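PDB 2C71: glycoside hydrolase, family 11\:clostridium cellulosome enzyme, dockerin type i\:polysaccharide from Clostridium thermocellum, which removes acetyl groups from acetylated xylan in plant cell walls, as a metal-dependent family 4 carbohydrate esterase related to the peptidoglycan deacetylases. Local coordinates for residues I61-W66 and K81-T86; D13-V18 and F36-Q41; P98-P103 and V119-L124. All coordinates share one frame; numbering follows the deposited sequence.

Contact 1 of 3, residues I61-W66 and K81-T86. With MG (magnesium ion), chain B.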
loop_
_atom_site.group_PDB
_atom_site.type_symbol
_atom_site.label_atom_id
_atom_site.label_comp_id
_atom_site.label_asym_id
_atom_site.label_seq_id
_atom_site.Cartn_x
_atom_site.Cartn_y
_atom_site.Cartn_z
ATOM N N ILE A 61 -5.354 -1.980 5.650
ATOM C CA ILE A 61 -3.952 -2.181 6.004
ATOM C C ILE A 61 -3.507 -3.534 5.432
ATOM O O ILE A 61 -4.158 -4.572 5.656
ATOM C CB ILE A 61 -3.760 -2.156 7.551
ATOM C CG1 ILE A 61 -4.225 -0.803 8.117
ATOM C CG2 ILE A 61 -2.305 -2.449 7.884
ATOM C CD1 ILE A 61 -4.172 -0.753 9.637
ATOM N N GLY A 62 -2.390 -3.503 4.717
ATOM C CA GLY A 62 -1.713 -4.696 4.264
ATOM C C GLY A 62 -0.316 -4.812 4.854
ATOM O O GLY A 62 0.127 -4.005 5.665
ATOM N N ASN A 63 0.376 -5.892 4.453
ATOM C CA ASN A 63 1.637 -6.300 5.072
ATOM C C ASN A 63 2.807 -5.980 4.131
ATOM O O ASN A 63 2.801 -6.452 2.983
ATOM C CB ASN A 63 1.526 -7.808 5.353
ATOM C CG ASN A 63 2.613 -8.396 6.183
ATOM O OD1 ASN A 63 3.809 -8.131 5.983
ATOM N ND2 ASN A 63 2.243 -9.275 7.126
ATOM N N HIS A 64 3.794 -5.185 4.598
ATOM C CA HIS A 64 5.005 -4.913 3.808
ATOM C C HIS A 64 6.231 -5.508 4.548
ATOM O O HIS A 64 7.358 -4.990 4.407
ATOM C CB HIS A 64 5.153 -3.387 3.636
ATOM C CG HIS A 64 6.120 -2.936 2.568
ATOM N ND1 HIS A 64 6.304 -3.598 1.367
ATOM C CD2 HIS A 64 6.889 -1.813 2.496
ATOM C CE1 HIS A 64 7.194 -2.932 0.632
ATOM N NE2 HIS A 64 7.551 -1.839 1.289
ATOM N N SER A 65 6.000 -6.587 5.310
ATOM C CA SER A 65 7.053 -7.294 6.050
ATOM C C SER A 65 7.461 -6.603 7.343
ATOM O O SER A 65 7.043 -5.460 7.596
ATOM C CB SER A 65 8.299 -7.581 5.196
ATOM O OG SER A 65 9.334 -6.611 5.389
ATOM N N TRP A 66 8.282 -7.300 8.141
ATOM C CA TRP A 66 8.732 -6.742 9.413
ATOM C C TRP A 66 9.693 -5.566 9.233
ATOM O O TRP A 66 9.774 -4.700 10.124
ATOM C CB TRP A 66 9.380 -7.841 10.271
ATOM C CG TRP A 66 9.767 -7.379 11.631
ATOM C CD1 TRP A 66 11.026 -7.112 12.079
ATOM C CD2 TRP A 66 8.888 -7.119 12.720
ATOM N NE1 TRP A 66 10.981 -6.691 13.394
ATOM C CE2 TRP A 66 9.674 -6.681 13.805
ATOM C CE3 TRP A 66 7.509 -7.209 12.882
ATOM C CZ2 TRP A 66 9.102 -6.321 15.040
ATOM C CZ3 TRP A 66 6.952 -6.846 14.097
ATOM C CH2 TRP A 66 7.746 -6.417 15.156
ATOM N N LYS A 81 8.407 -15.738 9.899
ATOM C CA LYS A 81 8.538 -14.878 11.070
ATOM C C LYS A 81 8.226 -13.439 10.727
ATOM O O LYS A 81 7.522 -12.735 11.460
ATOM C CB LYS A 81 9.929 -15.010 11.693
ATOM C CG LYS A 81 10.150 -14.100 12.856
ATOM C CD LYS A 81 11.477 -14.315 13.521
ATOM C CE LYS A 81 11.688 -13.334 14.664
ATOM N NZ LYS A 81 10.586 -13.304 15.687
ATOM N N SER A 82 8.823 -12.960 9.641
ATOM C CA SER A 82 8.623 -11.564 9.242
ATOM C C SER A 82 7.148 -11.264 9.008
ATOM O O SER A 82 6.608 -10.237 9.451
ATOM C CB SER A 82 9.441 -11.301 8.005
ATOM O OG SER A 82 9.289 -9.993 7.532
ATOM N N ILE A 83 6.483 -12.143 8.259
ATOM C CA ILE A 83 5.083 -11.931 7.926
ATOM C C ILE A 83 4.161 -12.084 9.152
ATOM O O ILE A 83 3.206 -11.299 9.307
ATOM C CB ILE A 83 4.634 -12.802 6.712
ATOM C CG1 ILE A 83 4.955 -12.081 5.359
ATOM C CG2 ILE A 83 3.097 -13.158 6.827
ATOM C CD1 ILE A 83 6.343 -11.656 5.127
ATOM N N ALA A 84 4.394 -13.105 10.001
ATOM C CA ALA A 84 3.546 -13.364 11.175
ATOM C C ALA A 84 3.693 -12.284 12.214
ATOM O O ALA A 84 2.694 -11.843 12.806
ATOM C CB ALA A 84 3.860 -14.736 11.779
ATOM N N ASP A 85 4.913 -11.840 12.453
ATOM C CA ASP A 85 5.129 -10.831 13.478
ATOM C C ASP A 85 4.457 -9.506 13.066
ATOM O O ASP A 85 3.913 -8.792 13.893
ATOM C CB ASP A 85 6.618 -10.635 13.742
ATOM C CG ASP A 85 7.284 -11.757 14.487
ATOM O OD1 ASP A 85 6.583 -12.722 14.883
ATOM O OD2 ASP A 85 8.525 -11.689 14.682
ATOM N N THR A 86 4.485 -9.210 11.768
ATOM C CA THR A 86 3.814 -8.008 11.227
ATOM C C THR A 86 2.292 -8.110 11.383
ATOM O O THR A 86 1.626 -7.189 11.833
ATOM C CB THR A 86 4.279 -7.751 9.806
ATOM O OG1 THR A 86 5.712 -7.562 9.787
ATOM C CG2 THR A 86 3.626 -6.512 9.215
HETATM MG MG MG B . 9.162 -0.421 0.731
HETATM O O HOH W 1 8.141 0.443 -0.812
HETATM O O HOH W 2 10.446 -1.437 1.954
HETATM O O HOH W 3 10.726 0.902 0.360
HETATM O O HOH W 4 9.833 -1.725 -0.897
#

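Contact 2 of 3, residues D13-V18 and F36-Q41. With MG (magnesium ion), chain B.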
loop_
_atom_site.group_PDB
_atom_site.type_symbol
_atom_site.label_atom_id
_atom_site.label_comp_id
_atom_site.label_asym_id
_atom_site.label_seq_id
_atom_site.Cartn_x
_atom_site.Cartn_y
_atom_site.Cartn_z
ATOM N N ASP A 13 5.626 1.716 3.498
ATOM C CA ASP A 13 6.841 2.009 4.284
ATOM C C ASP A 13 6.586 2.635 5.654
ATOM O O ASP A 13 7.538 2.836 6.426
ATOM C CB ASP A 13 7.907 2.854 3.565
ATOM C CG ASP A 13 8.741 2.074 2.531
ATOM O OD1 ASP A 13 8.419 0.909 2.185
ATOM O OD2 ASP A 13 9.743 2.679 2.057
ATOM N N GLY A 14 5.315 2.919 5.966
ATOM C CA GLY A 14 4.943 3.457 7.254
ATOM C C GLY A 14 4.501 2.381 8.240
ATOM O O GLY A 14 4.732 1.195 8.023
ATOM N N PRO A 15 3.909 2.791 9.380
ATOM C CA PRO A 15 3.446 4.145 9.675
ATOM C C PRO A 15 4.502 5.045 10.272
ATOM O O PRO A 15 5.392 4.585 10.999
ATOM C CB PRO A 15 2.373 3.859 10.768
ATOM C CG PRO A 15 2.903 2.646 11.478
ATOM C CD PRO A 15 3.433 1.790 10.379
ATOM N N ASP A 16 4.340 6.331 10.035
ATOM C CA ASP A 16 5.112 7.381 10.712
ATOM C C ASP A 16 4.128 8.419 11.191
ATOM O O ASP A 16 3.339 8.934 10.398
ATOM C CB ASP A 16 6.115 7.973 9.722
ATOM C CG ASP A 16 7.011 9.040 10.316
ATOM O OD1 ASP A 16 6.581 10.181 10.501
ATOM O OD2 ASP A 16 8.168 8.699 10.603
ATOM N N ASN A 17 4.097 8.702 12.492
ATOM C CA ASN A 17 3.100 9.637 13.028
ATOM C C ASN A 17 3.056 10.939 12.258
ATOM O O ASN A 17 1.973 11.467 12.036
ATOM C CB ASN A 17 3.319 9.907 14.486
ATOM C CG ASN A 17 2.942 8.753 15.385
ATOM O OD1 ASN A 17 3.649 8.512 16.442
ATOM N ND2 ASN A 17 1.905 8.057 15.090
ATOM N N VAL A 18 4.176 11.501 11.875
ATOM C CA VAL A 18 4.201 12.754 11.162
ATOM C C VAL A 18 3.890 12.570 9.689
ATOM O O VAL A 18 2.927 13.156 9.130
ATOM C CB VAL A 18 5.535 13.509 11.353
ATOM C CG1 VAL A 18 5.506 14.808 10.545
ATOM C CG2 VAL A 18 5.753 13.806 12.842
ATOM N N PHE A 36 -2.752 1.019 3.069
ATOM C CA PHE A 36 -1.401 1.243 3.627
ATOM C C PHE A 36 -0.730 -0.103 3.837
ATOM O O PHE A 36 -1.255 -0.936 4.577
ATOM C CB PHE A 36 -1.486 2.020 4.940
ATOM C CG PHE A 36 -1.985 3.418 4.759
ATOM C CD1 PHE A 36 -3.348 3.710 4.686
ATOM C CD2 PHE A 36 -1.077 4.468 4.588
ATOM C CE1 PHE A 36 -3.757 4.999 4.435
ATOM C CE2 PHE A 36 -1.516 5.758 4.352
ATOM C CZ PHE A 36 -2.873 6.003 4.288
ATOM N N MET A 37 0.408 -0.300 3.202
ATOM C CA MET A 37 1.219 -1.529 3.327
ATOM C C MET A 37 2.300 -1.202 4.350
ATOM O O MET A 37 3.244 -0.449 4.063
ATOM C CB MET A 37 1.800 -1.958 1.971
ATOM C CG MET A 37 0.777 -2.055 0.869
ATOM S SD MET A 37 -0.646 -3.133 1.125
ATOM C CE MET A 37 0.156 -4.727 0.864
ATOM N N VAL A 38 2.100 -1.701 5.561
ATOM C CA VAL A 38 2.891 -1.250 6.727
ATOM C C VAL A 38 4.001 -2.216 7.069
ATOM O O VAL A 38 3.983 -3.423 6.769
ATOM C CB VAL A 38 1.988 -0.997 7.953
ATOM C CG1 VAL A 38 0.946 0.074 7.642
ATOM C CG2 VAL A 38 1.361 -2.250 8.478
ATOM N N VAL A 39 5.011 -1.660 7.701
ATOM C CA VAL A 39 6.241 -2.367 8.088
ATOM C C VAL A 39 6.168 -2.638 9.587
ATOM O O VAL A 39 6.003 -1.728 10.418
ATOM C CB VAL A 39 7.475 -1.522 7.701
ATOM C CG1 VAL A 39 8.763 -2.171 8.205
ATOM C CG2 VAL A 39 7.506 -1.353 6.196
ATOM N N GLY A 40 6.275 -3.921 9.955
ATOM C CA GLY A 40 6.026 -4.338 11.321
ATOM C C GLY A 40 6.858 -3.636 12.388
ATOM O O GLY A 40 6.345 -3.294 13.461
ATOM N N GLN A 41 8.133 -3.405 12.109
ATOM C CA GLN A 41 9.051 -2.626 13.003
ATOM C C GLN A 41 8.524 -1.326 13.424
ATOM O O GLN A 41 8.953 -0.805 14.469
ATOM C CB GLN A 41 10.441 -2.363 12.380
ATOM C CG GLN A 41 11.340 -3.560 12.571
ATOM C CD GLN A 41 12.655 -3.495 11.783
ATOM O OE1 GLN A 41 12.755 -2.821 10.775
ATOM N NE2 GLN A 41 13.688 -4.191 12.295
HETATM MG MG MG B . 9.162 -0.421 0.731
HETATM O O HOH W 3 10.726 0.902 0.360
HETATM O O HOH W 1 8.141 0.443 -0.812
HETATM O O HOH W 2 10.446 -1.437 1.954
HETATM O O HOH W 4 9.833 -1.725 -0.897
#

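Contact 3 of 3, residues P98-P103 and V119-L124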
loop_
_atom_site.group_PDB
_atom_site.type_symbol
_atom_site.label_atom_id
_atom_site.label_comp_id
_atom_site.label_asym_id
_atom_site.label_seq_id
_atom_site.Cartn_x
_atom_site.Cartn_y
_atom_site.Cartn_z
ATOM N N PRO A 98 -4.275 -8.956 7.756
ATOM C CA PRO A 98 -4.050 -8.451 6.391
ATOM C C PRO A 98 -4.496 -9.477 5.343
ATOM O O PRO A 98 -4.417 -10.669 5.636
ATOM C CB PRO A 98 -2.542 -8.237 6.360
ATOM C CG PRO A 98 -2.227 -7.798 7.766
ATOM C CD PRO A 98 -3.241 -8.467 8.685
ATOM N N LYS A 99 -4.935 -9.032 4.168
ATOM C CA LYS A 99 -5.284 -9.944 3.077
ATOM C C LYS A 99 -4.292 -9.836 1.919
ATOM O O LYS A 99 -4.319 -10.633 0.981
ATOM C CB LYS A 99 -6.702 -9.661 2.576
ATOM C CG LYS A 99 -7.799 -10.087 3.539
ATOM C CD LYS A 99 -9.126 -10.264 2.819
ATOM C CE LYS A 99 -10.205 -9.382 3.424
ATOM N NZ LYS A 99 -11.097 -8.801 2.383
ATOM N N PHE A 100 -3.420 -8.839 2.004
ATOM C CA PHE A 100 -2.494 -8.479 0.931
ATOM C C PHE A 100 -1.083 -8.267 1.473
ATOM O O PHE A 100 -0.914 -7.786 2.598
ATOM C CB PHE A 100 -2.973 -7.207 0.245
ATOM C CG PHE A 100 -4.307 -7.362 -0.453
ATOM C CD1 PHE A 100 -4.365 -7.913 -1.699
ATOM C CD2 PHE A 100 -5.476 -6.984 0.145
ATOM C CE1 PHE A 100 -5.596 -8.098 -2.338
ATOM C CE2 PHE A 100 -6.703 -7.145 -0.481
ATOM C CZ PHE A 100 -6.772 -7.710 -1.714
ATOM N N PHE A 101 -0.127 -8.630 0.634
ATOM C CA PHE A 101 1.320 -8.499 0.906
ATOM C C PHE A 101 1.964 -7.763 -0.250
ATOM O O PHE A 101 1.715 -8.103 -1.409
ATOM C CB PHE A 101 1.930 -9.907 1.012
ATOM C CG PHE A 101 3.442 -9.957 1.107
ATOM C CD1 PHE A 101 4.112 -9.327 2.144
ATOM C CD2 PHE A 101 4.170 -10.657 0.176
ATOM C CE1 PHE A 101 5.523 -9.417 2.225
ATOM C CE2 PHE A 101 5.556 -10.753 0.286
ATOM C CZ PHE A 101 6.209 -10.151 1.318
ATOM N N ARG A 102 2.833 -6.805 0.043
ATOM C CA ARG A 102 3.666 -6.183 -0.956
ATOM C C ARG A 102 5.099 -6.536 -0.660
ATOM O O ARG A 102 5.648 -6.130 0.389
ATOM C CB ARG A 102 3.572 -4.668 -0.969
ATOM C CG ARG A 102 4.516 -4.089 -2.029
ATOM C CD ARG A 102 4.140 -2.753 -2.489
ATOM N NE ARG A 102 2.887 -2.725 -3.214
ATOM C CZ ARG A 102 1.952 -1.773 -3.141
ATOM N NH1 ARG A 102 2.066 -0.749 -2.304
ATOM N NH2 ARG A 102 0.852 -1.876 -3.869
ATOM N N PRO A 103 5.758 -7.319 -1.521
ATOM C CA PRO A 103 7.143 -7.723 -1.243
ATOM C C PRO A 103 8.041 -6.503 -1.150
ATOM O O PRO A 103 7.987 -5.595 -2.004
ATOM C CB PRO A 103 7.539 -8.609 -2.441
ATOM C CG PRO A 103 6.307 -8.971 -3.064
ATOM C CD PRO A 103 5.244 -7.930 -2.744
ATOM N N VAL A 119 -2.398 -12.329 -0.730
ATOM C CA VAL A 119 -2.379 -11.954 -2.150
ATOM C C VAL A 119 -1.250 -10.930 -2.365
ATOM O O VAL A 119 -1.184 -9.931 -1.645
ATOM C CB VAL A 119 -3.730 -11.416 -2.580
ATOM C CG1 VAL A 119 -3.647 -10.841 -3.983
ATOM C CG2 VAL A 119 -4.793 -12.547 -2.514
ATOM N N PHE A 120 -0.369 -11.193 -3.323
ATOM C CA PHE A 120 0.769 -10.345 -3.615
ATOM C C PHE A 120 0.360 -9.199 -4.543
ATOM O O PHE A 120 -0.247 -9.427 -5.599
ATOM C CB PHE A 120 1.879 -11.110 -4.324
ATOM C CG PHE A 120 2.727 -11.996 -3.431
ATOM C CD1 PHE A 120 2.177 -12.935 -2.577
ATOM C CD2 PHE A 120 4.107 -11.934 -3.523
ATOM C CE1 PHE A 120 2.973 -13.794 -1.821
ATOM C CE2 PHE A 120 4.928 -12.767 -2.761
ATOM C CZ PHE A 120 4.363 -13.687 -1.913
ATOM N N VAL A 121 0.694 -7.975 -4.149
ATOM C CA VAL A 121 0.412 -6.803 -4.969
ATOM C C VAL A 121 1.685 -6.021 -5.275
ATOM O O VAL A 121 2.554 -5.871 -4.417
ATOM C CB VAL A 121 -0.604 -5.867 -4.286
ATOM C CG1 VAL A 121 -1.993 -6.486 -4.309
ATOM C CG2 VAL A 121 -0.170 -5.565 -2.861
ATOM N N GLY A 122 1.787 -5.525 -6.504
ATOM C CA GLY A 122 2.829 -4.580 -6.861
ATOM C C GLY A 122 2.281 -3.203 -7.177
ATOM O O GLY A 122 1.907 -2.452 -6.276
ATOM N N GLY A 123 2.234 -2.869 -8.462
ATOM C CA GLY A 123 1.524 -1.690 -8.919
ATOM C C GLY A 123 2.406 -0.733 -9.700
ATOM O O GLY A 123 3.626 -0.869 -9.800
ATOM N N LEU A 124 1.756 0.266 -10.251
ATOM C CA LEU A 124 2.353 1.371 -10.998
ATOM C C LEU A 124 3.155 2.246 -10.033
ATOM O O LEU A 124 2.600 2.767 -9.081
ATOM C CB LEU A 124 1.217 2.210 -11.620
ATOM C CG LEU A 124 1.613 3.528 -12.324
ATOM C CD1 LEU A 124 2.355 3.217 -13.631
ATOM C CD2 LEU A 124 0.362 4.379 -12.554
#

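Contact 1 of 3, residues I61-W66 and K81-T86
N63, the last residue of strand 60-63, and S65 and W66 on the turn that follows it and carries the metal-binding H64, lie against S82, I83, D85 and T86 of helix 76-94 in the NodB-type deacetylase fold. N63 does two jobs. Its CG is anti to the backbone N (chi1 -170°), which sends the amide toward the helix. There ND2 donates to I83 O at 3.1 Å, arriving on a carbonyl lone pair while the acceptor stays in the amide plane; the bond bends to 143°. ND2 has a second acceptor in N87 OD1 farther along the same helix. OD1 turns back to take S65 N at 2.8 Å, an Asx turn that folds the chain around H64. The methyl CG2 of T86 sits against this amide, 3.6 Å from N63 OD1.

At S82, one turn before T86, W66 N donates to S82 OG over 2.9 Å in an almost straight bond (173°). T86 OG1 comes to the edge of the W66 ring, near its plane, and spends its proton on S82 O at 2.8 Å within the helix. The six-membered part of the indole crosses D85, with CE3 3.6 Å from D85 CB. The D85 carboxylate is itself held by a salt bridge to K81, one turn earlier.

H64 takes no part in gripping the helix. Its NE2 binds the magnesium at 2.2 Å, and ND1 is hydrogen-bonded to R102 O. The histidine is bracketed: the residue before it is tied through its side chain and the second residue after it through its backbone N, both to one helix. Helix 76-94 thus holds residues on either side of H64, which probably helps to set the path of the metal-binding turn.

Contact 2 of 3, residues D13-V18 and F36-Q41
G14 and V39 make the tightest join here: V39 N donates to G14 O at 2.9 Å, with an N-H...O angle of 169°. V38 adds a weaker CA-H...O contact to the same oxygen, with V38 CA 3.3 Å from G14 O. A longer bond runs from D13 N to M37 O, 3.3 Å and bent to 146°. Side chains fill in around this backbone. V39 CG2 lies 3.9 Å from D13 CA, and the ring of P15, which follows a cis peptide bond, crosses V38 with P15 CD 4.0 Å from V38 CB.

These bonds lie at or just past the C-terminal ends of strands 6-12 and 35-38, neighbouring parallel strands linked through helix 17-30 in a beta-alpha-beta unit. The loop leaving the first strand carries the Asp-Asp-Gly-Pro signature of the polysaccharide deacetylase family.

The D13 side chain, also buried, leads away from 36-41 to the hydrated magnesium. OD1 binds the metal at 2.1 Å, while OD2 accepts from metal-bound water 3 at 2.6 Å, so both oxygens are engaged. The loose side begins beyond P15, where the chain parts from 36-41 altogether: D16 N-caps helix 17-30, its OD1 accepting a weak bond from V18 N and another from L19 N, and forms a salt bridge with R42, and V18 is exposed.

Contact 3 of 3, residues P98-P103 and V119-L124
F100 and F101 pair in parallel with V119 and F120 through three backbone hydrogen bonds: V119 N to K99 O (3.1 Å), F101 N to V119 O (2.8 Å) and V121 N to F101 O (2.9 Å). CA-H groups add to two of these acceptors, F100 CA to V119 O and F120 CA to F101 O, as is common between parallel strands.

Ring contacts carry the face of this short sheet that holds F101 and F120. The two side chains run alongside each other and meet as a T-shaped pair: the CD2 edge of F101 stands over the centre of the F120 ring, with centroids 5.0 Å apart and planes at 82°. P103 adds to the same cluster, its CG 3.7 Å from F120 CD2.

Apolar ring-to-valine packing governs the face with F100 and V119. Here F100 CD1 touches both valines, 3.7 Å from V119 CB and 3.8 Å from V121 CG1.

The polar side-chain contribution comes from R102. Its extended chain bends at chi3 (-66°), bringing the guanidinium back beside 119-124, where NE makes a weak bond to V121 O at 3.4 Å. The stronger partners of the group lie elsewhere: D12 in a salt bridge and T10.

The two strands belong to a beta-alpha-beta unit with helix 110-115 between them. F120 stacks on F113 of that helix and F101 touches I83 of helix 76-94, whereas F100 and V119 meet F189 of helix 185-192. Backbone bonds from F100 and R102 to N63 join the pair to strand 60-63.

The magnesium is bound jointly by contacts 1 and 2, with contact 3 beside it. Contact 2 supplies D13 and contact 1 supplies H64, with D13 OD1 and H64 NE2 3.0 Å apart on the metal; four waters complete six ligands. Contact 3 supplies none, but the R102 side chain lies about 6 Å from the ion, and R102 O lies 2.8 Å from H64 ND1, a probable hydrogen bond that would orient the imidazole. Segment 61-66 is the middle piece: H64 N lies 2.8 Å from V38 O of contact 2, while N63 N lies 2.9 Å from F100 O of contact 3. M37 CE of contact 2 packs against R102 and V121 of contact 3, although the two centres are about 15 Å apart.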